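PDB 3PGB: amine oxidase from Emericella nidulans, which probably oxidises primary amines to aldehydes with the help of copper and a topaquinone cofactor formed from one of its own tyrosines. Local coordinates for residues D78-L89 against V151-W162; N137-D148 against Q174-P182. All coordinates share one frame; numbering follows the deposited sequence.

Interaction 1 (D78-L89 against V151-W162); sequences DVAKWLFGRPEL and VGPLPVSNATTW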
loop_
_atom_site.group_PDB
_atom_site.type_symbol
_atom_site.label_atom_id
_atom_site.label_comp_id
_atom_site.label_asym_id
_atom_site.label_seq_id
_atom_site.Cartn_x
_atom_site.Cartn_y
_atom_site.Cartn_z
ATOM N N ASP A 78 15.344 8.140 42.535
ATOM C CA ASP A 78 15.658 7.285 43.673
ATOM C C ASP A 78 16.652 6.174 43.296
ATOM O O ASP A 78 17.614 5.924 44.031
ATOM C CB ASP A 78 14.379 6.680 44.269
ATOM C CG ASP A 78 13.599 7.668 45.139
ATOM O OD1 ASP A 78 14.048 8.823 45.312
ATOM O OD2 ASP A 78 12.532 7.276 45.661
ATOM N N VAL A 79 16.433 5.541 42.145
ATOM C CA VAL A 79 17.307 4.469 41.673
ATOM C C VAL A 79 18.718 4.974 41.367
ATOM O O VAL A 79 19.687 4.319 41.709
ATOM C CB VAL A 79 16.725 3.775 40.431
ATOM C CG1 VAL A 79 17.723 2.784 39.850
ATOM C CG2 VAL A 79 15.423 3.083 40.784
ATOM N N ALA A 80 18.830 6.139 40.740
ATOM C CA ALA A 80 20.141 6.722 40.461
ATOM C C ALA A 80 20.914 6.924 41.764
ATOM O O ALA A 80 22.037 6.445 41.913
ATOM C CB ALA A 80 19.999 8.040 39.717
ATOM N N LYS A 81 20.288 7.619 42.707
ATOM C CA LYS A 81 20.881 7.880 44.016
ATOM C C LYS A 81 21.319 6.578 44.706
ATOM O O LYS A 81 22.417 6.498 45.257
ATOM C CB LYS A 81 19.881 8.655 44.893
ATOM C CG LYS A 81 20.407 9.078 46.267
ATOM C CD LYS A 81 20.293 7.944 47.292
ATOM N N TRP A 82 20.453 5.568 44.655
ATOM C CA TRP A 82 20.726 4.255 45.249
ATOM C C TRP A 82 21.951 3.593 44.634
ATOM O O TRP A 82 22.807 3.071 45.352
ATOM C CB TRP A 82 19.521 3.345 45.046
ATOM C CG TRP A 82 19.571 2.052 45.786
ATOM C CD1 TRP A 82 19.165 1.829 47.066
ATOM C CD2 TRP A 82 20.009 0.788 45.277
ATOM N NE1 TRP A 82 19.341 0.507 47.398
ATOM C CE2 TRP A 82 19.857 -0.155 46.316
ATOM C CE3 TRP A 82 20.530 0.364 44.048
ATOM C CZ2 TRP A 82 20.203 -1.500 46.164
ATOM C CZ3 TRP A 82 20.876 -0.971 43.896
ATOM C CH2 TRP A 82 20.710 -1.889 44.952
ATOM N N LEU A 83 22.023 3.617 43.303
ATOM C CA LEU A 83 23.124 2.988 42.575
ATOM C C LEU A 83 24.472 3.604 42.948
ATOM O O LEU A 83 25.461 2.890 43.084
ATOM C CB LEU A 83 22.905 3.069 41.055
ATOM C CG LEU A 83 21.896 2.090 40.449
ATOM C CD1 LEU A 83 21.578 2.439 38.994
ATOM C CD2 LEU A 83 22.406 0.665 40.549
ATOM N N PHE A 84 24.511 4.921 43.116
ATOM C CA PHE A 84 25.765 5.597 43.459
ATOM C C PHE A 84 26.179 5.323 44.897
ATOM O O PHE A 84 27.363 5.406 45.224
ATOM C CB PHE A 84 25.678 7.108 43.198
ATOM C CG PHE A 84 25.714 7.466 41.737
ATOM C CD1 PHE A 84 26.870 7.271 40.995
ATOM C CD2 PHE A 84 24.595 7.974 41.102
ATOM C CE1 PHE A 84 26.911 7.584 39.656
ATOM C CE2 PHE A 84 24.630 8.291 39.760
ATOM C CZ PHE A 84 25.792 8.097 39.036
ATOM N N GLY A 85 25.206 4.991 45.744
ATOM C CA GLY A 85 25.470 4.599 47.124
ATOM C C GLY A 85 25.790 3.119 47.288
ATOM O O GLY A 85 25.846 2.618 48.406
ATOM N N ARG A 86 25.984 2.412 46.179
ATOM C CA ARG A 86 26.443 1.032 46.217
ATOM C C ARG A 86 27.925 1.019 45.857
ATOM O O ARG A 86 28.269 1.143 44.682
ATOM C CB ARG A 86 25.627 0.143 45.259
ATOM C CG ARG A 86 24.245 -0.278 45.779
ATOM C CD ARG A 86 24.352 -0.783 47.204
ATOM N NE ARG A 86 23.203 -1.552 47.677
ATOM C CZ ARG A 86 23.177 -2.871 47.871
ATOM N NH1 ARG A 86 24.232 -3.636 47.606
ATOM N NH2 ARG A 86 22.066 -3.439 48.328
ATOM N N PRO A 87 28.810 0.893 46.869
ATOM C CA PRO A 87 30.254 0.947 46.584
ATOM C C PRO A 87 30.781 -0.225 45.752
ATOM O O PRO A 87 31.738 -0.047 45.006
ATOM C CB PRO A 87 30.902 0.978 47.980
ATOM C CG PRO A 87 29.869 0.486 48.906
ATOM C CD PRO A 87 28.541 0.846 48.318
ATOM N N GLU A 88 30.164 -1.398 45.867
ATOM C CA GLU A 88 30.553 -2.536 45.029
ATOM C C GLU A 88 30.456 -2.234 43.530
ATOM O O GLU A 88 31.238 -2.757 42.741
ATOM C CB GLU A 88 29.738 -3.795 45.364
ATOM C CG GLU A 88 28.261 -3.796 44.945
ATOM C CD GLU A 88 27.334 -3.159 45.970
ATOM O OE1 GLU A 88 27.830 -2.473 46.897
ATOM O OE2 GLU A 88 26.101 -3.349 45.841
ATOM N N LEU A 89 29.496 -1.397 43.146
ATOM C CA LEU A 89 29.340 -0.989 41.752
ATOM C C LEU A 89 30.335 0.101 41.379
ATOM O O LEU A 89 30.662 0.264 40.211
ATOM C CB LEU A 89 27.915 -0.494 41.497
ATOM C CG LEU A 89 26.812 -1.527 41.686
ATOM C CD1 LEU A 89 25.452 -0.887 41.433
ATOM C CD2 LEU A 89 27.039 -2.732 40.770
ATOM N N VAL A 151 17.147 -3.827 39.579
ATOM C CA VAL A 151 17.107 -3.105 40.848
ATOM C C VAL A 151 15.673 -3.058 41.370
ATOM O O VAL A 151 14.781 -2.497 40.724
ATOM C CB VAL A 151 17.658 -1.682 40.708
ATOM C CG1 VAL A 151 17.498 -0.918 42.020
ATOM C CG2 VAL A 151 19.124 -1.723 40.276
ATOM N N GLY A 152 15.455 -3.659 42.535
ATOM C CA GLY A 152 14.128 -3.701 43.130
ATOM C C GLY A 152 14.094 -4.454 44.446
ATOM O O GLY A 152 15.118 -4.970 44.885
ATOM N N PRO A 153 12.909 -4.526 45.085
ATOM C CA PRO A 153 11.646 -3.946 44.611
ATOM C C PRO A 153 11.603 -2.434 44.753
ATOM O O PRO A 153 12.350 -1.858 45.553
ATOM C CB PRO A 153 10.590 -4.579 45.534
ATOM C CG PRO A 153 11.303 -5.641 46.319
ATOM C CD PRO A 153 12.727 -5.198 46.382
ATOM N N LEU A 154 10.740 -1.803 43.964
ATOM C CA LEU A 154 10.439 -0.386 44.120
ATOM C C LEU A 154 9.126 -0.264 44.900
ATOM O O LEU A 154 8.320 -1.195 44.897
ATOM C CB LEU A 154 10.336 0.309 42.757
ATOM C CG LEU A 154 11.574 0.283 41.849
ATOM C CD1 LEU A 154 11.388 1.216 40.657
ATOM C CD2 LEU A 154 12.833 0.656 42.606
ATOM N N PRO A 155 8.912 0.865 45.597
ATOM C CA PRO A 155 9.808 2.025 45.738
ATOM C C PRO A 155 11.122 1.678 46.437
ATOM O O PRO A 155 11.186 0.695 47.173
ATOM C CB PRO A 155 8.996 3.006 46.602
ATOM C CG PRO A 155 7.593 2.472 46.618
ATOM C CD PRO A 155 7.694 1.005 46.413
ATOM N N VAL A 156 12.153 2.480 46.200
ATOM C CA VAL A 156 13.455 2.242 46.814
ATOM C C VAL A 156 13.319 2.286 48.330
ATOM O O VAL A 156 12.720 3.213 48.879
ATOM C CB VAL A 156 14.523 3.270 46.374
ATOM C CG1 VAL A 156 15.828 3.041 47.134
ATOM C CG2 VAL A 156 14.760 3.190 44.867
ATOM N N SER A 157 13.871 1.270 48.988
ATOM C CA SER A 157 13.783 1.125 50.436
ATOM C C SER A 157 14.994 0.341 50.939
ATOM O O SER A 157 15.921 0.062 50.170
ATOM C CB SER A 157 12.487 0.397 50.811
ATOM O OG SER A 157 12.553 -0.984 50.485
ATOM N N ASN A 158 14.985 -0.017 52.222
ATOM C CA ASN A 158 15.999 -0.915 52.768
ATOM C C ASN A 158 15.912 -2.313 52.146
ATOM O O ASN A 158 16.914 -3.020 52.075
ATOM C CB ASN A 158 15.873 -1.007 54.291
ATOM C CG ASN A 158 16.327 0.269 54.998
ATOM O OD1 ASN A 158 17.090 1.071 54.443
ATOM N ND2 ASN A 158 15.867 0.454 56.235
ATOM N N ALA A 159 14.719 -2.700 51.697
ATOM C CA ALA A 159 14.505 -4.007 51.073
ATOM C C ALA A 159 15.086 -4.098 49.654
ATOM O O ALA A 159 15.277 -5.200 49.134
ATOM C CB ALA A 159 13.013 -4.339 51.046
ATOM N N THR A 160 15.366 -2.951 49.037
ATOM C CA THR A 160 15.836 -2.914 47.654
ATOM C C THR A 160 17.228 -3.534 47.477
ATOM O O THR A 160 18.158 -3.254 48.244
ATOM C CB THR A 160 15.826 -1.467 47.099
ATOM O OG1 THR A 160 14.473 -1.042 46.908
ATOM C CG2 THR A 160 16.569 -1.378 45.767
ATOM N N THR A 161 17.350 -4.374 46.452
ATOM C CA THR A 161 18.599 -5.052 46.118
ATOM C C THR A 161 18.914 -4.874 44.631
ATOM O O THR A 161 18.107 -4.321 43.886
ATOM C CB THR A 161 18.491 -6.561 46.400
ATOM O OG1 THR A 161 17.534 -7.148 45.513
ATOM C CG2 THR A 161 18.054 -6.817 47.832
ATOM N N TRP A 162 20.096 -5.330 44.215
ATOM C CA TRP A 162 20.406 -5.507 42.793
ATOM C C TRP A 162 20.927 -6.909 42.533
ATOM O O TRP A 162 21.399 -7.578 43.444
ATOM C CB TRP A 162 21.397 -4.458 42.284
ATOM C CG TRP A 162 22.847 -4.675 42.626
ATOM C CD1 TRP A 162 23.520 -4.151 43.687
ATOM C CD2 TRP A 162 23.810 -5.416 41.866
ATOM N NE1 TRP A 162 24.837 -4.541 43.654
ATOM C CE2 TRP A 162 25.043 -5.313 42.543
ATOM C CE3 TRP A 162 23.750 -6.163 40.685
ATOM C CZ2 TRP A 162 26.207 -5.937 42.082
ATOM C CZ3 TRP A 162 24.904 -6.785 40.228
ATOM C CH2 TRP A 162 26.117 -6.666 40.926
HETATM O O HOH W 1 11.495 5.176 44.336
#
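W82, near the C-terminal end of helix 73-84, lays its indole against the turn that joins strands 145-152 and 161-164. The methyl CG2 of T160 sits over one face of the five-membered ring, 3.9 Å from its centroid, in a CH-pi contact. CG1 of V151 makes a second, off-centre CH-pi approach to the six-membered ring, while CG1 of V156 meets CD1 of W82 at 3.6 Å. With its CG anti to the backbone N (chi1 -171°), W82 reaches across the turn until CH2 arrives at the edge of the W162 ring. Toward the N-terminal end of 78-89, V156 turns its other methyl, CG2, onto CB of D78, and CG2 of V79 touches both CD2 of L154 and CG2 of V156.

Beyond the helix end a polar grip joins the apolar one. NE1 of W162 donates to OE2 of E88 at 2.8 Å, the oxygen lying in the indole plane and using its anti lone pair. NH1 of R86 grips the same oxygen from the syn side in a 2.6 Å salt bridge, and NE of R86 lies over the W82 face opposite T160, toward the rim. L89 presses CD2 over one face of the W162 six-membered ring, 4.0 Å from the centroid.

A second shell fixes the turn itself. OG1 of T160 donates to the carbonyl O of P153 at 2.6 Å and accepts from N of S157, which settles the rotation that aims CG2 at W82. Between helix and sheet, V79 and L83 also touch V134 of strand 131-138, so the helix covers one face of the small antiparallel sheet. Two donors on one carboxylate oxygen, one of them cationic, probably favour the ionised form of E88 and hold the W162 indole in a defined orientation.

Interaction 2 (N137-D148 against Q174-P182); sequences NNRATTDPYFAD and QGQVRNVEP. With NAG (2-acetamido-2-deoxy-beta-D-glucopyranose), chain B.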
loop_
_atom_site.group_PDB
_atom_site.type_symbol
_atom_site.label_atom_id
_atom_site.label_comp_id
_atom_site.label_asym_id
_atom_site.label_seq_id
_atom_site.Cartn_x
_atom_site.Cartn_y
_atom_site.Cartn_z
ATOM N N ASN A 137 27.931 0.688 32.110
ATOM C CA ASN A 137 29.086 0.655 31.222
ATOM C C ASN A 137 30.323 0.607 32.096
ATOM O O ASN A 137 30.747 1.622 32.643
ATOM C CB ASN A 137 29.100 1.883 30.307
ATOM C CG ASN A 137 30.100 1.758 29.161
ATOM O OD1 ASN A 137 30.844 0.776 29.065
ATOM N ND2 ASN A 137 30.119 2.757 28.286
ATOM N N ASN A 138 30.875 -0.586 32.265
ATOM C CA ASN A 138 32.059 -0.776 33.104
ATOM C C ASN A 138 33.339 -0.640 32.299
ATOM O O ASN A 138 33.712 -1.560 31.587
ATOM C CB ASN A 138 32.020 -2.149 33.773
ATOM C CG ASN A 138 30.961 -2.240 34.835
ATOM O OD1 ASN A 138 30.924 -1.423 35.747
ATOM N ND2 ASN A 138 30.090 -3.240 34.729
ATOM N N ARG A 139 34.000 0.509 32.413
ATOM C CA ARG A 139 35.249 0.757 31.695
ATOM C C ARG A 139 36.460 0.963 32.616
ATOM O O ARG A 139 37.520 1.395 32.167
ATOM C CB ARG A 139 35.083 1.940 30.740
ATOM C CG ARG A 139 34.082 1.681 29.629
ATOM C CD ARG A 139 34.132 2.763 28.566
ATOM N NE ARG A 139 33.412 3.965 28.965
ATOM C CZ ARG A 139 33.258 5.034 28.193
ATOM N NH1 ARG A 139 33.781 5.061 26.970
ATOM N NH2 ARG A 139 32.579 6.083 28.641
ATOM N N ALA A 140 36.313 0.622 33.893
ATOM C CA ALA A 140 37.441 0.604 34.826
ATOM C C ALA A 140 38.125 -0.756 34.755
ATOM O O ALA A 140 38.157 -1.498 35.736
ATOM C CB ALA A 140 36.953 0.881 36.239
ATOM N N THR A 141 38.671 -1.077 33.587
ATOM C CA THR A 141 39.138 -2.429 33.288
ATOM C C THR A 141 39.689 -2.491 31.857
ATOM O O THR A 141 39.280 -1.715 30.997
ATOM C CB THR A 141 37.978 -3.453 33.447
ATOM O OG1 THR A 141 38.361 -4.731 32.925
ATOM C CG2 THR A 141 36.720 -2.963 32.725
ATOM N N THR A 142 40.621 -3.408 31.604
ATOM C CA THR A 142 41.106 -3.645 30.248
ATOM C C THR A 142 40.203 -4.625 29.488
ATOM O O THR A 142 40.400 -4.848 28.300
ATOM C CB THR A 142 42.569 -4.141 30.237
ATOM O OG1 THR A 142 42.694 -5.333 31.027
ATOM C CG2 THR A 142 43.505 -3.054 30.780
ATOM N N ASP A 143 39.218 -5.206 30.165
ATOM C CA ASP A 143 38.159 -5.971 29.501
ATOM C C ASP A 143 36.804 -5.316 29.786
ATOM O O ASP A 143 35.984 -5.885 30.495
ATOM C CB ASP A 143 38.161 -7.434 29.981
ATOM C CG ASP A 143 39.310 -8.250 29.395
ATOM O OD1 ASP A 143 39.999 -7.762 28.470
ATOM O OD2 ASP A 143 39.523 -9.394 29.858
ATOM N N PRO A 144 36.569 -4.112 29.230
ATOM C CA PRO A 144 35.331 -3.370 29.485
ATOM C C PRO A 144 34.079 -4.114 29.032
ATOM O O PRO A 144 34.132 -4.874 28.066
ATOM C CB PRO A 144 35.513 -2.083 28.679
ATOM C CG PRO A 144 36.579 -2.376 27.690
ATOM C CD PRO A 144 37.470 -3.369 28.326
ATOM N N TYR A 145 32.972 -3.903 29.740
ATOM C CA TYR A 145 31.743 -4.648 29.475
ATOM C C TYR A 145 30.477 -3.901 29.888
ATOM O O TYR A 145 30.510 -3.026 30.754
ATOM C CB TYR A 145 31.788 -6.012 30.171
ATOM C CG TYR A 145 31.907 -5.949 31.673
ATOM C CD1 TYR A 145 30.794 -6.130 32.490
ATOM C CD2 TYR A 145 33.135 -5.719 32.282
ATOM C CE1 TYR A 145 30.908 -6.080 33.881
ATOM C CE2 TYR A 145 33.259 -5.659 33.663
ATOM C CZ TYR A 145 32.148 -5.839 34.456
ATOM O OH TYR A 145 32.283 -5.784 35.819
ATOM N N PHE A 146 29.369 -4.254 29.239
ATOM C CA PHE A 146 28.050 -3.738 29.592
ATOM C C PHE A 146 27.403 -4.743 30.523
ATOM O O PHE A 146 27.612 -5.936 30.374
ATOM C CB PHE A 146 27.187 -3.533 28.344
ATOM C CG PHE A 146 27.640 -2.390 27.474
ATOM C CD1 PHE A 146 27.502 -1.081 27.907
ATOM C CD2 PHE A 146 28.192 -2.623 26.228
ATOM C CE1 PHE A 146 27.916 -0.025 27.117
ATOM C CE2 PHE A 146 28.608 -1.571 25.429
ATOM C CZ PHE A 146 28.472 -0.269 25.874
ATOM N N ALA A 147 26.632 -4.263 31.492
ATOM C CA ALA A 147 26.036 -5.138 32.495
ATOM C C ALA A 147 24.547 -4.847 32.697
ATOM O O ALA A 147 24.186 -3.789 33.212
ATOM C CB ALA A 147 26.789 -5.002 33.816
ATOM N N ASP A 148 23.700 -5.792 32.289
ATOM C CA ASP A 148 22.270 -5.740 32.578
ATOM C C ASP A 148 22.001 -6.266 33.993
ATOM O O ASP A 148 22.347 -7.409 34.312
ATOM C CB ASP A 148 21.479 -6.582 31.565
ATOM C CG ASP A 148 21.460 -5.973 30.174
ATOM O OD1 ASP A 148 21.946 -6.630 29.227
ATOM O OD2 ASP A 148 20.943 -4.847 30.014
ATOM N N GLN A 174 25.328 -13.858 32.993
ATOM C CA GLN A 174 24.988 -12.921 34.073
ATOM C C GLN A 174 24.701 -11.493 33.569
ATOM O O GLN A 174 24.993 -10.514 34.260
ATOM C CB GLN A 174 26.093 -12.911 35.150
ATOM C CG GLN A 174 26.293 -14.250 35.873
ATOM C CD GLN A 174 27.486 -14.256 36.847
ATOM O OE1 GLN A 174 28.394 -13.423 36.753
ATOM N NE2 GLN A 174 27.486 -15.211 37.779
ATOM N N GLY A 175 24.121 -11.388 32.373
ATOM C CA GLY A 175 23.764 -10.100 31.781
ATOM C C GLY A 175 24.929 -9.270 31.265
ATOM O O GLY A 175 24.780 -8.074 31.019
ATOM N N GLN A 176 26.087 -9.899 31.079
ATOM C CA GLN A 176 27.292 -9.173 30.681
ATOM C C GLN A 176 27.666 -9.443 29.232
ATOM O O GLN A 176 27.579 -10.573 28.754
ATOM C CB GLN A 176 28.463 -9.554 31.583
ATOM C CG GLN A 176 28.248 -9.231 33.051
ATOM C CD GLN A 176 29.387 -9.727 33.916
ATOM O OE1 GLN A 176 30.267 -10.450 33.450
ATOM N NE2 GLN A 176 29.374 -9.344 35.187
ATOM N N VAL A 177 28.072 -8.389 28.537
ATOM C CA VAL A 177 28.582 -8.501 27.179
ATOM C C VAL A 177 29.695 -7.472 27.046
ATOM O O VAL A 177 29.642 -6.412 27.672
ATOM C CB VAL A 177 27.470 -8.260 26.129
ATOM C CG1 VAL A 177 26.921 -6.847 26.234
ATOM C CG2 VAL A 177 27.987 -8.542 24.725
ATOM N N ARG A 178 30.713 -7.786 26.255
ATOM C CA ARG A 178 31.855 -6.894 26.133
ATOM C C ARG A 178 31.444 -5.558 25.532
ATOM O O ARG A 178 30.428 -5.462 24.837
ATOM C CB ARG A 178 32.955 -7.528 25.279
ATOM C CG ARG A 178 32.594 -7.717 23.821
ATOM C CD ARG A 178 33.763 -8.276 23.065
ATOM N NE ARG A 178 33.447 -8.527 21.666
ATOM C CZ ARG A 178 34.305 -9.033 20.783
ATOM N NH1 ARG A 178 35.547 -9.349 21.147
ATOM N NH2 ARG A 178 33.924 -9.227 19.531
ATOM N N ASN A 179 32.238 -4.531 25.813
ATOM C CA ASN A 179 32.081 -3.229 25.188
ATOM C C ASN A 179 33.190 -3.096 24.153
ATOM O O ASN A 179 34.363 -2.926 24.500
ATOM C CB ASN A 179 32.158 -2.121 26.246
ATOM C CG ASN A 179 31.961 -0.725 25.664
ATOM O OD1 ASN A 179 32.020 -0.522 24.451
ATOM N ND2 ASN A 179 31.731 0.241 26.538
ATOM N N VAL A 180 32.815 -3.191 22.881
ATOM C CA VAL A 180 33.786 -3.271 21.788
ATOM C C VAL A 180 34.297 -1.893 21.336
ATOM O O VAL A 180 35.238 -1.813 20.543
ATOM C CB VAL A 180 33.194 -4.067 20.578
ATOM C CG1 VAL A 180 32.433 -3.146 19.618
ATOM C CG2 VAL A 180 34.289 -4.806 19.846
ATOM N N GLU A 181 33.681 -0.821 21.842
ATOM C CA GLU A 181 34.129 0.547 21.561
ATOM C C GLU A 181 34.297 1.369 22.841
ATOM O O GLU A 181 33.600 2.362 23.039
ATOM C CB GLU A 181 33.148 1.245 20.612
ATOM C CG GLU A 181 32.993 0.532 19.269
ATOM C CD GLU A 181 32.458 1.436 18.168
ATOM O OE1 GLU A 181 31.381 1.120 17.618
ATOM O OE2 GLU A 181 33.119 2.455 17.854
ATOM N N PRO A 182 35.239 0.964 23.711
ATOM C CA PRO A 182 35.436 1.644 24.987
ATOM C C PRO A 182 36.314 2.886 24.916
ATOM O O PRO A 182 36.360 3.648 25.884
ATOM C CB PRO A 182 36.137 0.583 25.828
ATOM C CG PRO A 182 36.945 -0.175 24.849
ATOM C CD PRO A 182 36.191 -0.148 23.542
HETATM C C1 NAG B . 40.389 3.846 37.699
HETATM C C2 NAG B . 41.313 5.041 37.514
HETATM C C3 NAG B . 41.772 5.127 36.071
HETATM C C4 NAG B . 42.384 3.790 35.676
HETATM C C5 NAG B . 41.403 2.651 35.948
HETATM C C6 NAG B . 41.997 1.287 35.603
HETATM C C7 NAG B . 40.803 6.784 39.155
HETATM C C8 NAG B . 40.064 8.064 39.431
HETATM N N2 NAG B . 40.661 6.273 37.926
HETATM O O3 NAG B . 42.734 6.148 35.949
HETATM O O4 NAG B . 42.763 3.825 34.316
HETATM O O5 NAG B . 41.060 2.669 37.318
HETATM O O6 NAG B . 41.003 0.289 35.710
HETATM O O7 NAG B . 41.492 6.259 40.038
HETATM O O HOH W 2 31.419 3.169 25.922
HETATM O O HOH W 3 31.461 -8.214 36.410
HETATM O O HOH W 4 24.610 -5.755 28.929
HETATM O O HOH W 5 25.221 -7.863 34.707
#
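F146 and V177 form a hydrogen-bonded pair in an antiparallel beta bridge, by which the short strand 176-178 joins strand 145-152 at the margin of a small N-terminal sheet. N of F146 donates to O of V177 at 2.7 Å and the return bond closes the pair; N of D148 to O of G175 extends the pairing. Both side chains lie on one face, CB of F146 against CG1 of V177. A chi1 of -70° sets CG of F146 beside the backbone N, and the ring then leans toward N179, whose amide plane is turned only 24° from it; the ring also stacks on Y662. Y145 takes a different rotamer: its CG stands between backbone N and carbonyl carbon (chi1 61°), and the ring runs alongside the extended Q176, a water bonding OH of Y145 and, weakly, NE2 of Q176.

In the loops flanking the pairing, CG of P144 packs on CB of P182, and R139, bent at chi3, brings NH1 to O of P182. N179 carries its CG anti to the backbone N (chi1 -178°). That torsion delivers ND2 to OD1 of N137 at 2.7 Å, while OD1 of N179 closes an Asx turn with N of E181.

Overall arrangement
Strand 145-152 is common to interactions 1 and 2: V151, near its end, faces the helix in interaction 1, and its first three residues pair with 176-178 in interaction 2. The centres lie 21 Å apart, and the segments adjoin in sequence without further touch. Together they show how one strand can serve a helix-on-sheet contact and an edge pairing, with strand 131-138 as its neighbour in the same sheet. Both contacts are remote from the copper and topaquinone site. Sugars come nearer: a bound NAG lies about 9 Å from the side chain of E88, and in the A140 to T142 loop, which borders a protein-attached glycan, C of A140 is 3.2 Å from O6 of a NAG.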